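Local atomic coordinates of beta-1,3-xylanase (Alcaligenes sp., PDB entry 2COV), a protein that binds beta-1,3-xylan as the family 31 carbohydrate-binding module, a non-catalytic part, of a beta-1,3-xylanase. Residues F13-V18 against I88-Q93. Residues are numbered along the deposited sequence; the frame is centred on the assembly and turned at random.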
loop_
_atom_site.group_PDB
_atom_site.type_symbol
_atom_site.label_atom_id
_atom_site.label_comp_id
_atom_site.label_asym_id
_atom_site.label_seq_id
_atom_site.Cartn_x
_atom_site.Cartn_y
_atom_site.Cartn_z
ATOM N N PHE A 13 -4.657 20.825 6.308
ATOM C CA PHE A 13 -4.703 19.996 5.118
ATOM C C PHE A 13 -5.924 20.433 4.340
ATOM O O PHE A 13 -7.049 20.232 4.807
ATOM C CB PHE A 13 -4.826 18.532 5.559
ATOM C CG PHE A 13 -4.666 17.518 4.461
ATOM C CD1 PHE A 13 -5.013 16.195 4.711
ATOM C CD2 PHE A 13 -4.224 17.828 3.176
ATOM C CE1 PHE A 13 -4.902 15.219 3.780
ATOM C CE2 PHE A 13 -4.078 16.847 2.225
ATOM C CZ PHE A 13 -4.427 15.552 2.532
ATOM N N ASN A 14 -5.748 21.117 3.219
ATOM C CA ASN A 14 -6.898 21.763 2.606
ATOM C C ASN A 14 -6.613 22.060 1.128
ATOM O O ASN A 14 -5.673 21.561 0.531
ATOM C CB ASN A 14 -7.192 23.018 3.444
ATOM C CG ASN A 14 -8.618 23.337 3.650
ATOM O OD1 ASN A 14 -8.918 23.892 4.775
ATOM N ND2 ASN A 14 -9.452 23.045 2.757
ATOM N N PHE A 15 -7.522 22.826 0.538
ATOM C CA PHE A 15 -7.399 23.234 -0.866
ATOM C C PHE A 15 -7.870 24.638 -1.084
ATOM O O PHE A 15 -8.655 25.184 -0.318
ATOM C CB PHE A 15 -8.135 22.290 -1.798
ATOM C CG PHE A 15 -9.617 22.411 -1.686
ATOM C CD1 PHE A 15 -10.324 21.716 -0.748
ATOM C CD2 PHE A 15 -10.331 23.284 -2.534
ATOM C CE1 PHE A 15 -11.716 21.855 -0.629
ATOM C CE2 PHE A 15 -11.708 23.434 -2.394
ATOM C CZ PHE A 15 -12.426 22.687 -1.499
ATOM N N ASN A 16 -7.331 25.246 -2.160
ATOM C CA ASN A 16 -7.794 26.478 -2.705
ATOM C C ASN A 16 -8.360 26.304 -4.090
ATOM O O ASN A 16 -7.813 25.577 -4.931
ATOM C CB ASN A 16 -6.626 27.473 -2.875
ATOM C CG ASN A 16 -5.976 27.858 -1.572
ATOM O OD1 ASN A 16 -6.660 28.276 -0.629
ATOM N ND2 ASN A 16 -4.645 27.769 -1.519
ATOM N N TYR A 17 -9.465 26.989 -4.362
ATOM C CA TYR A 17 -9.878 27.226 -5.723
ATOM C C TYR A 17 -8.854 28.160 -6.436
ATOM O O TYR A 17 -8.509 29.180 -5.894
ATOM C CB TYR A 17 -11.280 27.843 -5.701
ATOM C CG TYR A 17 -11.769 28.430 -6.999
ATOM C CD1 TYR A 17 -11.518 29.766 -7.343
ATOM C CD2 TYR A 17 -12.526 27.682 -7.874
ATOM C CE1 TYR A 17 -12.016 30.303 -8.531
ATOM C CE2 TYR A 17 -13.034 28.240 -9.054
ATOM C CZ TYR A 17 -12.762 29.499 -9.353
ATOM O OH TYR A 17 -13.283 30.098 -10.532
ATOM N N VAL A 18 -8.434 27.750 -7.604
ATOM C CA VAL A 18 -7.523 28.573 -8.449
ATOM C C VAL A 18 -8.335 29.132 -9.601
ATOM O O VAL A 18 -8.312 30.347 -9.843
ATOM C CB VAL A 18 -6.311 27.770 -8.926
ATOM C CG1 VAL A 18 -5.420 28.601 -9.833
ATOM C CG2 VAL A 18 -5.485 27.250 -7.740
ATOM N N ILE A 88 -12.739 15.528 -0.100
ATOM C CA ILE A 88 -13.314 16.864 -0.218
ATOM C C ILE A 88 -14.216 16.948 -1.462
ATOM O O ILE A 88 -14.154 16.108 -2.352
ATOM C CB ILE A 88 -12.232 18.017 -0.240
ATOM C CG1 ILE A 88 -11.315 17.918 -1.449
ATOM C CG2 ILE A 88 -11.440 17.992 1.033
ATOM C CD1 ILE A 88 -11.848 18.562 -2.771
ATOM N N THR A 89 -15.061 17.946 -1.435
ATOM C CA THR A 89 -15.766 18.410 -2.637
ATOM C C THR A 89 -15.155 19.712 -3.133
ATOM O O THR A 89 -14.947 20.611 -2.345
ATOM C CB THR A 89 -17.248 18.581 -2.321
ATOM O OG1 THR A 89 -17.804 17.331 -1.881
ATOM C CG2 THR A 89 -18.038 19.098 -3.556
ATOM N N PHE A 90 -14.839 19.774 -4.401
ATOM C CA PHE A 90 -14.200 20.957 -4.934
ATOM C C PHE A 90 -15.186 22.112 -5.092
ATOM O O PHE A 90 -16.211 21.954 -5.772
ATOM C CB PHE A 90 -13.528 20.644 -6.261
ATOM C CG PHE A 90 -12.823 21.794 -6.921
ATOM C CD1 PHE A 90 -12.151 22.711 -6.194
ATOM C CD2 PHE A 90 -12.858 21.921 -8.288
ATOM C CE1 PHE A 90 -11.498 23.757 -6.798
ATOM C CE2 PHE A 90 -12.201 22.937 -8.914
ATOM C CZ PHE A 90 -11.536 23.874 -8.175
ATOM N N THR A 91 -14.929 23.191 -4.367
ATOM C CA THR A 91 -15.750 24.387 -4.353
ATOM C C THR A 91 -14.854 25.600 -4.601
ATOM O O THR A 91 -13.653 25.463 -4.718
ATOM C CB THR A 91 -16.366 24.622 -2.946
ATOM O OG1 THR A 91 -15.289 24.841 -1.985
ATOM C CG2 THR A 91 -17.158 23.389 -2.441
ATOM N N THR A 92 -15.483 26.788 -4.584
ATOM C CA THR A 92 -14.797 28.026 -4.846
ATOM C C THR A 92 -14.084 28.634 -3.618
ATOM O O THR A 92 -13.604 29.762 -3.704
ATOM C CB THR A 92 -15.732 29.049 -5.461
ATOM O OG1 THR A 92 -16.791 29.195 -4.514
ATOM C CG2 THR A 92 -16.209 28.566 -6.830
ATOM N N GLN A 93 -13.879 27.862 -2.518
ATOM C CA GLN A 93 -13.194 28.460 -1.351
ATOM C C GLN A 93 -11.754 28.835 -1.663
ATOM O O GLN A 93 -11.098 28.112 -2.367
ATOM C CB GLN A 93 -13.188 27.483 -0.171
ATOM C CG GLN A 93 -12.363 26.224 -0.364
ATOM C CD GLN A 93 -12.317 25.329 0.888
ATOM O OE1 GLN A 93 -13.348 25.092 1.534
ATOM N NE2 GLN A 93 -11.160 24.825 1.206
#
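Phe15 lies between Ile88 and Gln93, its ring sandwiched between the Ile88 side chain and the Gln93 amide. CG, set between the backbone N and the carbonyl carbon (chi1 71°), keeps the ring near Phe15 O, so that Gln93 NE2 meets both. On one face the Gln93 amide stacks almost parallel, the planes 7° apart, with NE2 over the ring centre, 3.5 Å above its plane. Over the opposite face, offset toward the rim, comes Ile88 CD1, 4.3 Å from the ring centroid, a CH-pi contact. The Phe90 ring presents its edge, CD1 lying 3.9 Å from Phe15 CE2. Gln93 NE2 also donates to Phe15 O (3.0 Å, N-H...O 171°), while Gln93 OE1 is held by Asn8; both ends of the amide are thereby fixed. An alanine at Phe15 would probably leave a gap between Ile88 and Gln93, the amide losing its stacking partner. Further on, Tyr17 N donates to Gln93 O (2.8 Å). Thr92 CG2 packs over one face of the Tyr17 ring, 4.2 Å from its centroid. Strand 13-19 thus meets the end of strand 80-89 through Ile88, and loop 90-93 docks on it by two hydrogen bonds and stacking, consistent with the immunoglobulin-like beta-sandwich of the E-set clan.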